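Long-range contact in sulfur carrier protein ThiS adenylyltransferase (PDB 1ZUD), which catalyses ATP-dependent adenylation of the C-terminal glycine carboxylate of the sulfur carrier protein ThiS, a step in thiamin biosynthesis: residues 29-34 against 53-58. Numbering follows the deposited sequence.
Sequences SQVLII and GTLVLA
The carbonyl oxygen of S29 is gripped twice where the two strands start: T54 N donates to S29 O at 3.0 Å, somewhat bent (139° at the hydrogen), and a water donates to the same oxygen at 2.7 Å while also bonding T54 OG1. From there 30-34 and 54-58 run parallel as the first two strands, in sequence, of the Rossmann-type fold, joined through helix 40-50 in a beta-alpha-beta crossover. Straighter bonds follow in zigzag: V31 N to T54 O, V56 N to V31 O at 2.8 Å, I33 N to V56 O, and A58 N to I33 O. V56 thus uses both its N-H and its C=O on strand 30-34, whose other edge bonds strand 121-124.

On the face of Q30, L32 and V56, the Q30 chain stands extended, with CG anti to the backbone N (chi1 178°). It passes T54 CB and CG2 and brings NE2 of its amide end into van der Waals contact with the methyl V56 CG2, at 3.5 Å. L32 CD1 leans against V56 CG1 at 3.7 Å, and helix 109-118 packs over L32. The other face turns to helix 40-50: L55 CD2 touches V31 CB at 3.9 Å, with L47 and A48 against L55. Further along, I33 packs on A44. At the far end A58 reaches the ATP-site residue L107, and its methyl CB lies beside I33 O, the carbonyl oxygen that A58 N bonds, at 3.9 Å.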
loop_
_atom_site.group_PDB
_atom_site.type_symbol
_atom_site.label_atom_id
_atom_site.label_comp_id
_atom_site.label_asym_id
_atom_site.label_seq_id
_atom_site.Cartn_x
_atom_site.Cartn_y
_atom_site.Cartn_z
ATOM N N SER C 29 23.891 1.244 -4.600
ATOM C CA SER C 29 23.143 2.487 -4.780
ATOM C C SER C 29 23.076 3.386 -3.573
ATOM O O SER C 29 23.351 2.964 -2.405
ATOM C CB SER C 29 21.717 2.160 -5.150
ATOM O OG SER C 29 21.674 1.318 -6.266
ATOM N N GLN C 30 22.601 4.601 -3.841
ATOM C CA GLN C 30 22.415 5.578 -2.788
ATOM C C GLN C 30 21.051 6.220 -2.890
ATOM O O GLN C 30 20.645 6.724 -3.959
ATOM C CB GLN C 30 23.543 6.664 -2.815
ATOM C CG GLN C 30 23.276 7.722 -1.683
ATOM C CD GLN C 30 24.428 8.684 -1.446
ATOM O OE1 GLN C 30 25.612 8.307 -1.540
ATOM N NE2 GLN C 30 24.095 9.917 -1.120
ATOM N N VAL C 31 20.318 6.234 -1.783
ATOM C CA VAL C 31 18.962 6.823 -1.802
ATOM C C VAL C 31 18.864 7.910 -0.766
ATOM O O VAL C 31 19.350 7.763 0.386
ATOM C CB VAL C 31 17.854 5.741 -1.510
ATOM C CG1 VAL C 31 16.461 6.414 -1.287
ATOM C CG2 VAL C 31 17.715 4.790 -2.710
ATOM N N LEU C 32 18.303 9.035 -1.175
ATOM C CA LEU C 32 18.081 10.123 -0.234
ATOM C C LEU C 32 16.583 10.142 0.110
ATOM O O LEU C 32 15.718 10.304 -0.785
ATOM C CB LEU C 32 18.496 11.496 -0.827
ATOM C CG LEU C 32 18.099 12.790 -0.084
ATOM C CD1 LEU C 32 18.806 12.932 1.317
ATOM C CD2 LEU C 32 18.434 13.958 -0.988
ATOM N N ILE C 33 16.281 9.996 1.413
ATOM C CA ILE C 33 14.896 10.068 1.892
ATOM C C ILE C 33 14.747 11.421 2.621
ATOM O O ILE C 33 15.392 11.689 3.663
ATOM C CB ILE C 33 14.542 8.895 2.870
ATOM C CG1 ILE C 33 14.748 7.534 2.138
ATOM C CG2 ILE C 33 13.050 9.060 3.376
ATOM C CD1 ILE C 33 14.701 6.264 3.085
ATOM N N ILE C 34 13.926 12.300 2.065
ATOM C CA ILE C 34 13.720 13.600 2.698
ATOM C C ILE C 34 12.379 13.582 3.440
ATOM O O ILE C 34 11.336 13.539 2.818
ATOM C CB ILE C 34 13.736 14.700 1.646
ATOM C CG1 ILE C 34 15.031 14.569 0.823
ATOM C CG2 ILE C 34 13.755 16.056 2.323
ATOM C CD1 ILE C 34 15.041 15.543 -0.376
ATOM N N GLY C 53 22.525 0.061 -0.480
ATOM C CA GLY C 53 23.843 0.309 0.116
ATOM C C GLY C 53 24.078 1.528 0.982
ATOM O O GLY C 53 24.823 1.472 2.011
ATOM N N THR C 54 23.503 2.649 0.550
ATOM C CA THR C 54 23.603 3.889 1.327
ATOM C C THR C 54 22.249 4.591 1.404
ATOM O O THR C 54 21.599 4.846 0.388
ATOM C CB THR C 54 24.615 4.886 0.722
ATOM O OG1 THR C 54 25.871 4.235 0.554
ATOM C CG2 THR C 54 24.819 6.093 1.661
ATOM N N LEU C 55 21.819 4.874 2.611
ATOM C CA LEU C 55 20.582 5.617 2.806
ATOM C C LEU C 55 20.923 6.896 3.528
ATOM O O LEU C 55 21.569 6.877 4.593
ATOM C CB LEU C 55 19.562 4.875 3.689
ATOM C CG LEU C 55 18.954 3.596 3.201
ATOM C CD1 LEU C 55 18.022 3.054 4.312
ATOM C CD2 LEU C 55 18.170 3.882 1.900
ATOM N N VAL C 56 20.481 8.010 2.969
ATOM C CA VAL C 56 20.691 9.289 3.614
ATOM C C VAL C 56 19.309 9.692 4.142
ATOM O O VAL C 56 18.333 9.721 3.396
ATOM C CB VAL C 56 21.331 10.306 2.588
ATOM C CG1 VAL C 56 21.673 11.639 3.283
ATOM C CG2 VAL C 56 22.689 9.727 2.074
ATOM N N LEU C 57 19.233 9.996 5.444
ATOM C CA LEU C 57 17.963 10.236 6.122
ATOM C C LEU C 57 17.984 11.652 6.624
ATOM O O LEU C 57 18.722 11.972 7.531
ATOM C CB LEU C 57 17.840 9.212 7.282
ATOM C CG LEU C 57 18.225 7.732 6.927
ATOM C CD1 LEU C 57 18.833 6.975 8.126
ATOM C CD2 LEU C 57 16.979 6.987 6.441
ATOM N N ALA C 58 17.138 12.489 6.051
ATOM C CA ALA C 58 17.120 13.907 6.419
ATOM C C ALA C 58 15.777 14.283 7.056
ATOM O O ALA C 58 14.704 13.985 6.497
ATOM C CB ALA C 58 17.376 14.764 5.118
HETATM O O HOH W 1 26.030 2.726 -1.880
#